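Local coordinates for protein thermostable carboxypeptidase 1 (Pyrococcus furiosus, PDB 1KA2) that removes amino acids one after another from the C-terminus of peptides, as a metal-dependent, cobalt-binding carboxypeptidase of the M32 family that forms a homodimer, at residues A[30-35]-A[232-237]; A[236-241]-A[252-257]; A[117-122]-A[405-410]; A[301-306]-A[425-430]. All coordinates share one frame; numbering follows the deposited sequence.

Interaction 1: A[30-35]-A[232-237]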
loop_
_atom_site.group_PDB
_atom_site.type_symbol
_atom_site.label_atom_id
_atom_site.label_comp_id
_atom_site.label_asym_id
_atom_site.label_seq_id
_atom_site.Cartn_x
_atom_site.Cartn_y
_atom_site.Cartn_z
ATOM N N LEU A 30 -3.007 3.831 -0.324
ATOM C CA LEU A 30 -3.927 3.533 0.772
ATOM C C LEU A 30 -5.247 2.972 0.269
ATOM O O LEU A 30 -5.715 1.941 0.750
ATOM C CB LEU A 30 -4.183 4.806 1.585
ATOM C CG LEU A 30 -3.410 4.970 2.891
ATOM C CD1 LEU A 30 -2.070 4.300 2.802
ATOM C CD2 LEU A 30 -3.277 6.454 3.220
ATOM N N GLY A 31 -5.849 3.662 -0.701
ATOM C CA GLY A 31 -7.116 3.223 -1.258
ATOM C C GLY A 31 -6.999 1.895 -1.964
ATOM O O GLY A 31 -7.825 1.000 -1.772
ATOM N N TRP A 32 -5.969 1.753 -2.789
ATOM C CA TRP A 32 -5.762 0.501 -3.498
ATOM C C TRP A 32 -5.617 -0.642 -2.502
ATOM O O TRP A 32 -6.273 -1.680 -2.616
ATOM C CB TRP A 32 -4.491 0.586 -4.366
ATOM C CG TRP A 32 -4.138 -0.689 -5.083
ATOM C CD1 TRP A 32 -4.664 -1.144 -6.255
ATOM C CD2 TRP A 32 -3.195 -1.682 -4.652
ATOM N NE1 TRP A 32 -4.112 -2.360 -6.582
ATOM C CE2 TRP A 32 -3.205 -2.712 -5.613
ATOM C CE3 TRP A 32 -2.341 -1.798 -3.539
ATOM C CZ2 TRP A 32 -2.393 -3.854 -5.504
ATOM C CZ3 TRP A 32 -1.533 -2.933 -3.426
ATOM C CH2 TRP A 32 -1.564 -3.946 -4.404
ATOM N N ASP A 33 -4.746 -0.451 -1.516
ATOM C CA ASP A 33 -4.501 -1.500 -0.531
ATOM C C ASP A 33 -5.766 -1.813 0.258
ATOM O O ASP A 33 -6.054 -2.974 0.557
ATOM C CB ASP A 33 -3.357 -1.092 0.415
ATOM C CG ASP A 33 -3.168 -2.076 1.541
ATOM O OD1 ASP A 33 -3.700 -1.835 2.648
ATOM O OD2 ASP A 33 -2.515 -3.109 1.302
ATOM N N LEU A 34 -6.529 -0.778 0.589
ATOM C CA LEU A 34 -7.770 -0.992 1.314
ATOM C C LEU A 34 -8.647 -1.991 0.549
ATOM O O LEU A 34 -9.182 -2.922 1.149
ATOM C CB LEU A 34 -8.487 0.349 1.530
ATOM C CG LEU A 34 -10.004 0.462 1.757
ATOM C CD1 LEU A 34 -10.589 -0.752 2.414
ATOM C CD2 LEU A 34 -10.256 1.703 2.596
ATOM N N GLU A 35 -8.761 -1.815 -0.770
ATOM C CA GLU A 35 -9.578 -2.694 -1.617
ATOM C C GLU A 35 -8.989 -4.074 -1.895
ATOM O O GLU A 35 -9.713 -5.063 -1.948
ATOM C CB GLU A 35 -9.837 -2.058 -2.994
ATOM C CG GLU A 35 -10.730 -0.820 -3.040
ATOM C CD GLU A 35 -12.117 -1.056 -2.473
ATOM O OE1 GLU A 35 -12.739 -2.111 -2.745
ATOM O OE2 GLU A 35 -12.592 -0.164 -1.759
ATOM N N ARG A 232 0.326 -3.843 -12.418
ATOM C CA ARG A 232 -0.151 -5.026 -11.726
ATOM C C ARG A 232 -1.633 -5.250 -12.020
ATOM O O ARG A 232 -2.362 -4.314 -12.358
ATOM C CB ARG A 232 -0.030 -4.871 -10.200
ATOM C CG ARG A 232 1.358 -4.664 -9.605
ATOM C CD ARG A 232 1.245 -4.808 -8.089
ATOM N NE ARG A 232 0.514 -6.037 -7.775
ATOM C CZ ARG A 232 1.082 -7.230 -7.606
ATOM N NH1 ARG A 232 2.399 -7.355 -7.699
ATOM N NH2 ARG A 232 0.334 -8.307 -7.380
ATOM N N LEU A 233 -2.055 -6.499 -11.868
ATOM C CA LEU A 233 -3.441 -6.896 -12.010
ATOM C C LEU A 233 -3.751 -7.698 -10.741
ATOM O O LEU A 233 -3.053 -8.661 -10.418
ATOM C CB LEU A 233 -3.661 -7.786 -13.234
ATOM C CG LEU A 233 -5.026 -8.491 -13.222
ATOM C CD1 LEU A 233 -6.135 -7.470 -13.476
ATOM C CD2 LEU A 233 -5.068 -9.591 -14.288
ATOM N N ASP A 234 -4.791 -7.285 -10.025
ATOM C CA ASP A 234 -5.209 -7.953 -8.803
ATOM C C ASP A 234 -6.728 -8.039 -8.786
ATOM O O ASP A 234 -7.387 -7.608 -9.727
ATOM C CB ASP A 234 -4.706 -7.170 -7.591
ATOM C CG ASP A 234 -3.194 -7.239 -7.456
ATOM O OD1 ASP A 234 -2.678 -8.329 -7.154
ATOM O OD2 ASP A 234 -2.515 -6.219 -7.671
ATOM N N VAL A 235 -7.271 -8.608 -7.713
ATOM C CA VAL A 235 -8.707 -8.758 -7.556
ATOM C C VAL A 235 -9.216 -7.820 -6.449
ATOM O O VAL A 235 -8.493 -7.533 -5.482
ATOM C CB VAL A 235 -9.056 -10.231 -7.185
ATOM C CG1 VAL A 235 -10.521 -10.360 -6.825
ATOM C CG2 VAL A 235 -8.720 -11.158 -8.341
ATOM N N SER A 236 -10.443 -7.322 -6.614
ATOM C CA SER A 236 -11.092 -6.456 -5.628
ATOM C C SER A 236 -12.613 -6.524 -5.841
ATOM O O SER A 236 -13.065 -6.979 -6.875
ATOM C CB SER A 236 -10.612 -5.010 -5.758
ATOM O OG SER A 236 -11.120 -4.388 -6.921
ATOM N N ALA A 237 -13.401 -6.073 -4.874
ATOM C CA ALA A 237 -14.853 -6.139 -5.003
ATOM C C ALA A 237 -15.369 -5.527 -6.309
ATOM O O ALA A 237 -16.283 -6.068 -6.925
ATOM C CB ALA A 237 -15.521 -5.461 -3.807
HETATM O O HOH W 1 -3.674 -3.797 -8.814
HETATM O O HOH W 2 -12.300 -4.992 -2.418
#

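Interaction 2: A[236-241]-A[252-257]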
loop_
_atom_site.group_PDB
_atom_site.type_symbol
_atom_site.label_atom_id
_atom_site.label_comp_id
_atom_site.label_asym_id
_atom_site.label_seq_id
_atom_site.Cartn_x
_atom_site.Cartn_y
_atom_site.Cartn_z
ATOM N N SER A 236 -10.443 -7.322 -6.614
ATOM C CA SER A 236 -11.092 -6.456 -5.628
ATOM C C SER A 236 -12.613 -6.524 -5.841
ATOM O O SER A 236 -13.065 -6.979 -6.875
ATOM C CB SER A 236 -10.612 -5.010 -5.758
ATOM O OG SER A 236 -11.120 -4.388 -6.921
ATOM N N ALA A 237 -13.401 -6.073 -4.874
ATOM C CA ALA A 237 -14.853 -6.139 -5.003
ATOM C C ALA A 237 -15.369 -5.527 -6.309
ATOM O O ALA A 237 -16.283 -6.068 -6.925
ATOM C CB ALA A 237 -15.521 -5.461 -3.807
ATOM N N HIS A 238 -14.786 -4.401 -6.717
ATOM C CA HIS A 238 -15.179 -3.717 -7.949
ATOM C C HIS A 238 -13.929 -3.304 -8.723
ATOM O O HIS A 238 -13.004 -2.731 -8.158
ATOM C CB HIS A 238 -16.023 -2.457 -7.655
ATOM C CG HIS A 238 -17.217 -2.706 -6.786
ATOM N ND1 HIS A 238 -17.159 -2.668 -5.408
ATOM C CD2 HIS A 238 -18.495 -3.029 -7.097
ATOM C CE1 HIS A 238 -18.346 -2.960 -4.909
ATOM N NE2 HIS A 238 -19.175 -3.184 -5.912
ATOM N N PRO A 239 -13.898 -3.586 -10.033
ATOM C CA PRO A 239 -12.760 -3.245 -10.892
ATOM C C PRO A 239 -12.490 -1.754 -10.934
ATOM O O PRO A 239 -13.415 -0.954 -11.055
ATOM C CB PRO A 239 -13.185 -3.766 -12.260
ATOM C CG PRO A 239 -14.089 -4.907 -11.933
ATOM C CD PRO A 239 -14.901 -4.363 -10.781
ATOM N N PHE A 240 -11.219 -1.384 -10.827
ATOM C CA PHE A 240 -10.821 0.012 -10.901
ATOM C C PHE A 240 -9.374 0.112 -11.363
ATOM O O PHE A 240 -8.682 -0.895 -11.505
ATOM C CB PHE A 240 -11.005 0.720 -9.543
ATOM C CG PHE A 240 -10.086 0.221 -8.458
ATOM C CD1 PHE A 240 -8.808 0.745 -8.311
ATOM C CD2 PHE A 240 -10.501 -0.777 -7.587
ATOM C CE1 PHE A 240 -7.955 0.278 -7.307
ATOM C CE2 PHE A 240 -9.656 -1.250 -6.586
ATOM C CZ PHE A 240 -8.379 -0.718 -6.446
ATOM N N THR A 241 -8.933 1.340 -11.610
ATOM C CA THR A 241 -7.576 1.605 -12.050
ATOM C C THR A 241 -7.002 2.693 -11.159
ATOM O O THR A 241 -7.695 3.654 -10.834
ATOM C CB THR A 241 -7.554 2.108 -13.521
ATOM O OG1 THR A 241 -7.948 1.052 -14.398
ATOM C CG2 THR A 241 -6.166 2.613 -13.908
ATOM N N THR A 252 -7.628 -3.777 -11.301
ATOM C CA THR A 252 -8.156 -4.970 -10.669
ATOM C C THR A 252 -9.381 -5.406 -11.454
ATOM O O THR A 252 -9.917 -4.653 -12.267
ATOM C CB THR A 252 -8.596 -4.715 -9.211
ATOM O OG1 THR A 252 -9.739 -3.854 -9.200
ATOM C CG2 THR A 252 -7.484 -4.059 -8.426
ATOM N N THR A 253 -9.809 -6.635 -11.231
ATOM C CA THR A 253 -11.005 -7.138 -11.880
ATOM C C THR A 253 -11.611 -8.003 -10.815
ATOM O O THR A 253 -11.155 -7.994 -9.670
ATOM C CB THR A 253 -10.689 -8.011 -13.107
ATOM O OG1 THR A 253 -11.919 -8.369 -13.761
ATOM C CG2 THR A 253 -9.957 -9.287 -12.692
ATOM N N ARG A 254 -12.647 -8.738 -11.167
ATOM C CA ARG A 254 -13.241 -9.635 -10.204
ATOM C C ARG A 254 -13.686 -10.841 -10.982
ATOM O O ARG A 254 -13.901 -10.761 -12.191
ATOM C CB ARG A 254 -14.431 -9.002 -9.483
ATOM C CG ARG A 254 -15.622 -8.722 -10.349
ATOM C CD ARG A 254 -16.784 -8.296 -9.485
ATOM N NE ARG A 254 -17.824 -7.655 -10.279
ATOM C CZ ARG A 254 -18.405 -6.506 -9.954
ATOM N NH1 ARG A 254 -18.048 -5.868 -8.847
ATOM N NH2 ARG A 254 -19.350 -5.996 -10.739
ATOM N N TYR A 255 -13.798 -11.960 -10.286
ATOM C CA TYR A 255 -14.218 -13.197 -10.896
ATOM C C TYR A 255 -15.516 -13.656 -10.244
ATOM O O TYR A 255 -15.492 -14.285 -9.198
ATOM C CB TYR A 255 -13.115 -14.244 -10.725
ATOM C CG TYR A 255 -11.806 -13.845 -11.389
ATOM C CD1 TYR A 255 -10.760 -13.289 -10.652
ATOM C CD2 TYR A 255 -11.623 -14.001 -12.761
ATOM C CE1 TYR A 255 -9.563 -12.901 -11.268
ATOM C CE2 TYR A 255 -10.433 -13.615 -13.385
ATOM C CZ TYR A 255 -9.409 -13.068 -12.633
ATOM O OH TYR A 255 -8.233 -12.696 -13.252
ATOM N N GLU A 256 -16.645 -13.303 -10.861
ATOM C CA GLU A 256 -17.971 -13.670 -10.363
ATOM C C GLU A 256 -18.133 -15.178 -10.250
ATOM O O GLU A 256 -18.897 -15.663 -9.420
ATOM C CB GLU A 256 -19.079 -13.152 -11.293
ATOM C CG GLU A 256 -19.293 -11.647 -11.320
ATOM C CD GLU A 256 -18.323 -10.944 -12.230
ATOM O OE1 GLU A 256 -17.531 -11.643 -12.898
ATOM O OE2 GLU A 256 -18.354 -9.700 -12.283
ATOM N N GLY A 257 -17.438 -15.914 -11.109
ATOM C CA GLY A 257 -17.537 -17.360 -11.089
ATOM C C GLY A 257 -18.412 -17.876 -12.218
ATOM O O GLY A 257 -18.482 -19.083 -12.457
#

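Interaction 3: A[117-122]-A[405-410]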
loop_
_atom_site.group_PDB
_atom_site.type_symbol
_atom_site.label_atom_id
_atom_site.label_comp_id
_atom_site.label_asym_id
_atom_site.label_seq_id
_atom_site.Cartn_x
_atom_site.Cartn_y
_atom_site.Cartn_z
ATOM N N LYS A 117 -24.415 4.975 4.380
ATOM C CA LYS A 117 -24.785 3.865 5.256
ATOM C C LYS A 117 -26.289 3.630 5.202
ATOM O O LYS A 117 -26.753 2.484 5.184
ATOM C CB LYS A 117 -24.363 4.161 6.701
ATOM C CG LYS A 117 -22.859 4.109 6.944
ATOM C CD LYS A 117 -22.337 2.671 6.914
ATOM C CE LYS A 117 -22.924 1.848 8.070
ATOM N NZ LYS A 117 -22.418 0.448 8.148
ATOM N N ALA A 118 -27.050 4.717 5.179
ATOM C CA ALA A 118 -28.503 4.613 5.126
ATOM C C ALA A 118 -28.970 4.101 3.764
ATOM O O ALA A 118 -29.982 3.403 3.658
ATOM C CB ALA A 118 -29.136 5.966 5.428
ATOM N N TRP A 119 -28.226 4.458 2.722
ATOM C CA TRP A 119 -28.544 4.024 1.362
ATOM C C TRP A 119 -28.196 2.542 1.250
ATOM O O TRP A 119 -28.900 1.764 0.595
ATOM C CB TRP A 119 -27.705 4.811 0.348
ATOM C CG TRP A 119 -27.633 4.177 -1.005
ATOM C CD1 TRP A 119 -28.534 4.316 -2.028
ATOM C CD2 TRP A 119 -26.641 3.255 -1.471
ATOM N NE1 TRP A 119 -28.168 3.533 -3.090
ATOM C CE2 TRP A 119 -27.011 2.871 -2.775
ATOM C CE3 TRP A 119 -25.481 2.705 -0.909
ATOM C CZ2 TRP A 119 -26.253 1.970 -3.536
ATOM C CZ3 TRP A 119 -24.733 1.814 -1.661
ATOM C CH2 TRP A 119 -25.119 1.450 -2.955
ATOM N N GLU A 120 -27.109 2.159 1.913
ATOM C CA GLU A 120 -26.637 0.787 1.874
ATOM C C GLU A 120 -27.642 -0.231 2.429
ATOM O O GLU A 120 -27.809 -1.312 1.858
ATOM C CB GLU A 120 -25.287 0.701 2.597
ATOM C CG GLU A 120 -24.411 -0.445 2.128
ATOM C CD GLU A 120 -22.956 -0.318 2.600
ATOM O OE1 GLU A 120 -22.222 0.542 2.058
ATOM O OE2 GLU A 120 -22.564 -1.070 3.525
ATOM N N GLU A 121 -28.309 0.095 3.532
ATOM C CA GLU A 121 -29.291 -0.828 4.085
ATOM C C GLU A 121 -30.596 -0.677 3.317
ATOM O O GLU A 121 -31.296 -1.658 3.084
ATOM C CB GLU A 121 -29.521 -0.587 5.585
ATOM C CG GLU A 121 -28.629 -1.454 6.500
ATOM C CD GLU A 121 -28.743 -2.952 6.205
ATOM O OE1 GLU A 121 -29.883 -3.423 5.979
ATOM O OE2 GLU A 121 -27.701 -3.655 6.212
ATOM N N ALA A 122 -30.906 0.547 2.897
ATOM C CA ALA A 122 -32.126 0.814 2.135
ATOM C C ALA A 122 -32.195 0.011 0.828
ATOM O O ALA A 122 -33.275 -0.431 0.428
ATOM C CB ALA A 122 -32.239 2.308 1.829
ATOM N N GLY A 405 -34.459 0.007 -9.183
ATOM C CA GLY A 405 -34.590 1.361 -9.688
ATOM C C GLY A 405 -33.690 2.434 -9.109
ATOM O O GLY A 405 -32.476 2.315 -9.102
ATOM N N ILE A 406 -34.322 3.488 -8.613
ATOM C CA ILE A 406 -33.637 4.642 -8.045
ATOM C C ILE A 406 -32.560 4.335 -6.982
ATOM O O ILE A 406 -31.683 5.148 -6.730
ATOM C CB ILE A 406 -34.690 5.612 -7.453
ATOM C CG1 ILE A 406 -34.061 6.963 -7.116
ATOM C CG2 ILE A 406 -35.337 4.960 -6.239
ATOM C CD1 ILE A 406 -35.102 8.014 -6.664
ATOM N N LEU A 407 -32.622 3.159 -6.379
ATOM C CA LEU A 407 -31.667 2.805 -5.344
ATOM C C LEU A 407 -30.426 2.024 -5.792
ATOM O O LEU A 407 -29.502 1.811 -5.006
ATOM C CB LEU A 407 -32.406 2.025 -4.250
ATOM C CG LEU A 407 -32.480 2.674 -2.863
ATOM C CD1 LEU A 407 -32.771 4.184 -2.964
ATOM C CD2 LEU A 407 -33.545 1.935 -2.051
ATOM N N GLN A 408 -30.396 1.602 -7.051
ATOM C CA GLN A 408 -29.276 0.799 -7.538
ATOM C C GLN A 408 -27.856 1.363 -7.454
ATOM O O GLN A 408 -26.912 0.604 -7.208
ATOM C CB GLN A 408 -29.529 0.340 -8.978
ATOM C CG GLN A 408 -29.562 1.448 -10.026
ATOM C CD GLN A 408 -29.833 0.895 -11.413
ATOM O OE1 GLN A 408 -28.910 0.679 -12.206
ATOM N NE2 GLN A 408 -31.107 0.643 -11.707
ATOM N N ASP A 409 -27.685 2.670 -7.659
ATOM C CA ASP A 409 -26.345 3.274 -7.627
ATOM C C ASP A 409 -26.017 4.071 -6.369
ATOM O O ASP A 409 -26.885 4.705 -5.777
ATOM C CB ASP A 409 -26.152 4.176 -8.841
ATOM C CG ASP A 409 -26.087 3.401 -10.139
ATOM O OD1 ASP A 409 -26.589 3.927 -11.159
ATOM O OD2 ASP A 409 -25.524 2.277 -10.144
ATOM N N ILE A 410 -24.741 4.057 -5.990
ATOM C CA ILE A 410 -24.252 4.764 -4.800
ATOM C C ILE A 410 -24.048 6.275 -5.009
ATOM O O ILE A 410 -24.066 7.041 -4.062
ATOM C CB ILE A 410 -22.863 4.220 -4.340
ATOM C CG1 ILE A 410 -22.776 2.710 -4.536
ATOM C CG2 ILE A 410 -22.629 4.550 -2.873
ATOM C CD1 ILE A 410 -21.467 2.086 -4.006
#

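Interaction 4: A[301-306]-A[425-430]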
loop_
_atom_site.group_PDB
_atom_site.type_symbol
_atom_site.label_atom_id
_atom_site.label_comp_id
_atom_site.label_asym_id
_atom_site.label_seq_id
_atom_site.Cartn_x
_atom_site.Cartn_y
_atom_site.Cartn_z
ATOM N N GLN A 301 -11.243 6.207 -23.214
ATOM C CA GLN A 301 -10.170 5.234 -23.374
ATOM C C GLN A 301 -10.612 3.855 -22.928
ATOM O O GLN A 301 -10.393 2.868 -23.635
ATOM C CB GLN A 301 -8.940 5.683 -22.588
ATOM C CG GLN A 301 -8.404 7.001 -23.088
ATOM C CD GLN A 301 -8.113 6.961 -24.579
ATOM O OE1 GLN A 301 -7.193 6.276 -25.026
ATOM N NE2 GLN A 301 -8.914 7.682 -25.357
ATOM N N SER A 302 -11.245 3.784 -21.759
ATOM C CA SER A 302 -11.714 2.505 -21.248
ATOM C C SER A 302 -12.753 1.900 -22.194
ATOM O O SER A 302 -12.725 0.702 -22.459
ATOM C CB SER A 302 -12.323 2.672 -19.852
ATOM O OG SER A 302 -13.455 3.532 -19.874
ATOM N N ARG A 303 -13.672 2.728 -22.692
ATOM C CA ARG A 303 -14.714 2.241 -23.599
ATOM C C ARG A 303 -14.140 1.936 -24.974
ATOM O O ARG A 303 -14.655 1.086 -25.694
ATOM C CB ARG A 303 -15.845 3.262 -23.731
ATOM C CG ARG A 303 -16.615 3.510 -22.437
ATOM C CD ARG A 303 -17.309 2.238 -21.926
ATOM N NE ARG A 303 -18.320 2.567 -20.925
ATOM C CZ ARG A 303 -19.023 1.681 -20.230
ATOM N NH1 ARG A 303 -18.831 0.382 -20.412
ATOM N NH2 ARG A 303 -19.932 2.098 -19.363
ATOM N N PHE A 304 -13.067 2.629 -25.342
ATOM C CA PHE A 304 -12.442 2.364 -26.627
ATOM C C PHE A 304 -11.969 0.914 -26.626
ATOM O O PHE A 304 -12.309 0.138 -27.522
ATOM C CB PHE A 304 -11.241 3.282 -26.868
ATOM C CG PHE A 304 -10.633 3.127 -28.246
ATOM C CD1 PHE A 304 -11.171 3.805 -29.337
ATOM C CD2 PHE A 304 -9.555 2.272 -28.455
ATOM C CE1 PHE A 304 -10.647 3.632 -30.619
ATOM C CE2 PHE A 304 -9.019 2.092 -29.739
ATOM C CZ PHE A 304 -9.567 2.772 -30.818
ATOM N N TRP A 305 -11.189 0.540 -25.611
ATOM C CA TRP A 305 -10.682 -0.823 -25.536
ATOM C C TRP A 305 -11.758 -1.856 -25.243
ATOM O O TRP A 305 -11.749 -2.957 -25.812
ATOM C CB TRP A 305 -9.562 -0.924 -24.493
ATOM C CG TRP A 305 -8.338 -0.224 -24.959
ATOM C CD1 TRP A 305 -8.091 1.109 -24.901
ATOM C CD2 TRP A 305 -7.265 -0.798 -25.708
ATOM N NE1 TRP A 305 -6.939 1.407 -25.576
ATOM C CE2 TRP A 305 -6.411 0.252 -26.084
ATOM C CE3 TRP A 305 -6.948 -2.104 -26.109
ATOM C CZ2 TRP A 305 -5.256 0.046 -26.844
ATOM C CZ3 TRP A 305 -5.794 -2.308 -26.872
ATOM C CH2 TRP A 305 -4.968 -1.236 -27.227
ATOM N N GLU A 306 -12.691 -1.513 -24.368
ATOM C CA GLU A 306 -13.748 -2.457 -24.017
ATOM C C GLU A 306 -14.740 -2.769 -25.140
ATOM O O GLU A 306 -14.918 -3.931 -25.510
ATOM C CB GLU A 306 -14.541 -1.950 -22.811
ATOM C CG GLU A 306 -15.651 -2.902 -22.394
ATOM C CD GLU A 306 -16.670 -2.235 -21.509
ATOM O OE1 GLU A 306 -16.520 -1.014 -21.271
ATOM O OE2 GLU A 306 -17.618 -2.921 -21.058
ATOM N N ILE A 425 -20.387 10.507 -22.166
ATOM C CA ILE A 425 -19.341 11.203 -22.913
ATOM C C ILE A 425 -18.267 10.213 -23.349
ATOM O O ILE A 425 -17.786 10.260 -24.485
ATOM C CB ILE A 425 -18.675 12.301 -22.069
ATOM C CG1 ILE A 425 -19.684 13.419 -21.799
ATOM C CG2 ILE A 425 -17.420 12.813 -22.777
ATOM C CD1 ILE A 425 -19.111 14.582 -21.005
ATOM N N GLY A 426 -17.870 9.334 -22.427
ATOM C CA GLY A 426 -16.870 8.332 -22.747
ATOM C C GLY A 426 -17.333 7.371 -23.824
ATOM O O GLY A 426 -16.585 7.068 -24.754
ATOM N N THR A 427 -18.562 6.871 -23.702
ATOM C CA THR A 427 -19.088 5.936 -24.708
ATOM C C THR A 427 -19.091 6.651 -26.064
ATOM O O THR A 427 -18.569 6.136 -27.053
ATOM C CB THR A 427 -20.548 5.499 -24.399
ATOM O OG1 THR A 427 -21.422 6.626 -24.562
ATOM C CG2 THR A 427 -20.666 4.985 -22.961
ATOM N N LEU A 428 -19.675 7.846 -26.095
ATOM C CA LEU A 428 -19.747 8.630 -27.329
ATOM C C LEU A 428 -18.357 8.858 -27.903
ATOM O O LEU A 428 -18.076 8.511 -29.054
ATOM C CB LEU A 428 -20.411 9.984 -27.074
ATOM C CG LEU A 428 -21.814 9.984 -26.445
ATOM C CD1 LEU A 428 -22.451 11.344 -26.659
ATOM C CD2 LEU A 428 -22.692 8.896 -27.050
ATOM N N LEU A 429 -17.486 9.455 -27.098
ATOM C CA LEU A 429 -16.133 9.714 -27.544
ATOM C C LEU A 429 -15.384 8.478 -28.057
ATOM O O LEU A 429 -14.489 8.610 -28.901
ATOM C CB LEU A 429 -15.317 10.348 -26.417
ATOM C CG LEU A 429 -15.363 11.865 -26.318
ATOM C CD1 LEU A 429 -16.782 12.289 -26.022
ATOM C CD2 LEU A 429 -14.415 12.348 -25.232
ATOM N N SER A 430 -15.712 7.292 -27.542
ATOM C CA SER A 430 -15.006 6.075 -27.974
ATOM C C SER A 430 -15.320 5.761 -29.434
ATOM O O SER A 430 -14.478 5.216 -30.170
ATOM C CB SER A 430 -15.356 4.852 -27.101
ATOM O OG SER A 430 -16.668 4.363 -27.344
#

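Interaction 1: A[30-35]-A[232-237]
Trp32 and Asp234 make the closest direct approach: Asp234 OD2 lies 3.2 Å from Trp32 CZ2, at the edge of the indole and near its plane. The ring and carboxylate planes are turned 65° apart. CG of Trp32 stands anti to the backbone N (chi1 177°), which carries the six-membered ring from the helix to the strand. At the other end of the contact, Ser236 CB packs against Glu35 CB at 4.1 Å.

No hydrogen bond joins the two segments directly; water does the bridging. One molecule accepts from Trp32 NE1 and donates to Asp234 OD2, so that oxygen is met by both the indole edge and the water. A second donates to Glu35 O and Glu35 OE1 and accepts from Ala237 N, tying the last residue of 30-35 to the chain beyond the strand.

Arg232 and Asp234 pair within their own strand. The arginine grips side-on, with NE to OD2 at 3.0 Å and NH2 to OD1 at 3.0 Å, both in the guanidinium plane and on syn lone pairs. This fixes the rotation of the carboxylate whose OD2 meets the Trp32 edge.

Helix 8-36 runs past 231-235, an edge strand of the sheet within this chain, at 10.2 Å between the local axes. Arg250 of strand 248-253 makes a cation-pi contact with Trp32, and Asn37 of the second subunit accepts a bond from Arg232, placing this corner at the dimer interface.

Interaction 2: A[236-241]-A[252-257]
Thr252 OG1 donates to Ser236 OG at 2.7 Å, and Ser236 OG in turn donates to His238 O, from above the carbonyl plane. Thr252 OG1 also takes a weak bond from Phe240 N, so one threonine hydroxyl links two places in 236-241. Arg254 NH1 reaches Ala237 O at 2.6 Å, with the oxygen in the guanidinium plane, while its NE forms a salt bridge with Glu256 OE2. Backbone bonds follow: Ser236 N to Thr253 O, and Thr252 N to Phe240 O at 3.1 Å.

Outside this network, Pro239 CD sits over one face of the Arg254 guanidinium, and His238 CD2 comes to its edge, 3.4 Å from NH1. Thr252 CG2 lies over a face of the Phe240 ring, 4.0 Å from CZ. An alanine in place of Arg254 would probably deprive Ala237 O and the Glu256 carboxylate of this partner and open a gap beside Pro239.

The segments carry the HPF motif and the threonine of DXRXT, and Thr241 OG1 bonds Glu270, the predicted proton donor/acceptor. Backbone bonds, hydroxyls and a guanidinium tie the loop to strand 248-253 and the residue after it, consistent with a firmly shaped active-site wall.

Interaction 3: A[117-122]-A[405-410]
Trp119 meets the loop 405-410 with the NE1 side and the six-membered ring of its indole, and Ile410 lies over one face. Ile410 CA stands 3.9 Å from the centroid of the six-membered ring and 20° off its normal, a CH-pi contact, with CG2 over the same ring system, 3.7 Å from CZ3. At the pyrrole end, Trp119 NE1 donates to Leu407 O at 2.9 Å. That bond is bent, with an N-H...O angle of 133° and the oxygen tilted out of the ring plane; Gln408 O lies at the ring edge. CG anti to the backbone N (chi1 162°) swings the indole off helix 102-124 onto the loop.

The loop holds six residues of the GXXQDXHW motif, and a type I beta turn from Gly405 to Gln408 presents the carbonyl that Trp119 binds. Gln408 OE1 bonds Arg351 N, and Asp409 pairs with Arg366 and Arg351. A leucine in place of Trp119 would probably leave Leu407 O without its indole donor and strip the flat surface from beneath Ile410.

Leu407 makes fewer, glancing side-chain contacts: CD1 is 4.3 Å from Trp119 CD1 and CD2 4.1 Å from Ala122 CB, though CD2 comes to 3.4 Å from Ala122 O. Lys117, Glu120 and Glu121 line the exposed side of the helix.

Interaction 4: A[301-306]-A[425-430]
Phe304 turns the edge of its ring to Ser430, whose carbonyl O lies near the ring plane, 3.7 Å from Phe304 CD1. CG anti to the backbone N (chi1 -175°) sets that edge beside helix 421-440. Phe304 CD2 lies over one face of the Trp305 indole, offset toward the rim, while Gln301 O is at the indole's edge. The Arg303 guanidinium, in a cation-pi contact with Tyr359, carries the Glu306 carboxylate at its edge: NH1 donates to OE1 at 2.8 Å on the syn side, with OE1 about 20° out of the guanidinium plane.

Helices 295-309 and 421-440 cross here at -54°, with 7.9 Å between the local axes. The closeness is consistent with the small residues Gly426 and Ser430 at the crossing. Ser430 CB sits 3.6 Å from Phe304 N and 3.8 Å from Arg303 CB, and Gly426 brings its carbonyl O near Arg303 CB. A beta carbon at Gly426 would point toward 295-309 and come near Arg303 CG.

Helix 295-309 also carries the HES/GQ motif, whose Glu299 is a metal ligand; the magnesium ion lies about 6 Å from the Arg303 side chain. Arg303 runs alongside Thr427, pointing the same way, with NE 3.9 Å from Thr427 CG2. Its chain, bent at chi2, packs on 421-440 before its tip turns to Glu306. That carboxylate has a second partner in ND1 of the metal ligand His269, a second-shell bond likely to orient the imidazole. Ser430 OG donates back to Thr427 O at 2.6 Å, satisfying the buried hydroxyl within its own helix.

Interactions 1 and 2 adjoin, their centres 9 Å apart: they share Ser236 and Ala237 and meet on neighbouring strands 231-235 and 248-253 of the small mixed sheet. Interaction 4, between two helices beside the metal, lies about 19 Å from the centre of interaction 2 and 23 Å from that of interaction 1. Interaction 3 lies about 20 Å from interaction 2 and 27 Å from interaction 4, again between centres. Along the chain, interaction 2 is nested inside the loop closed by interaction 3, and both interactions 1 and 4 cross interaction 3. Distant sequence is thus drawn around one largely helical body, with interactions 2 and 4 both close to the metal site.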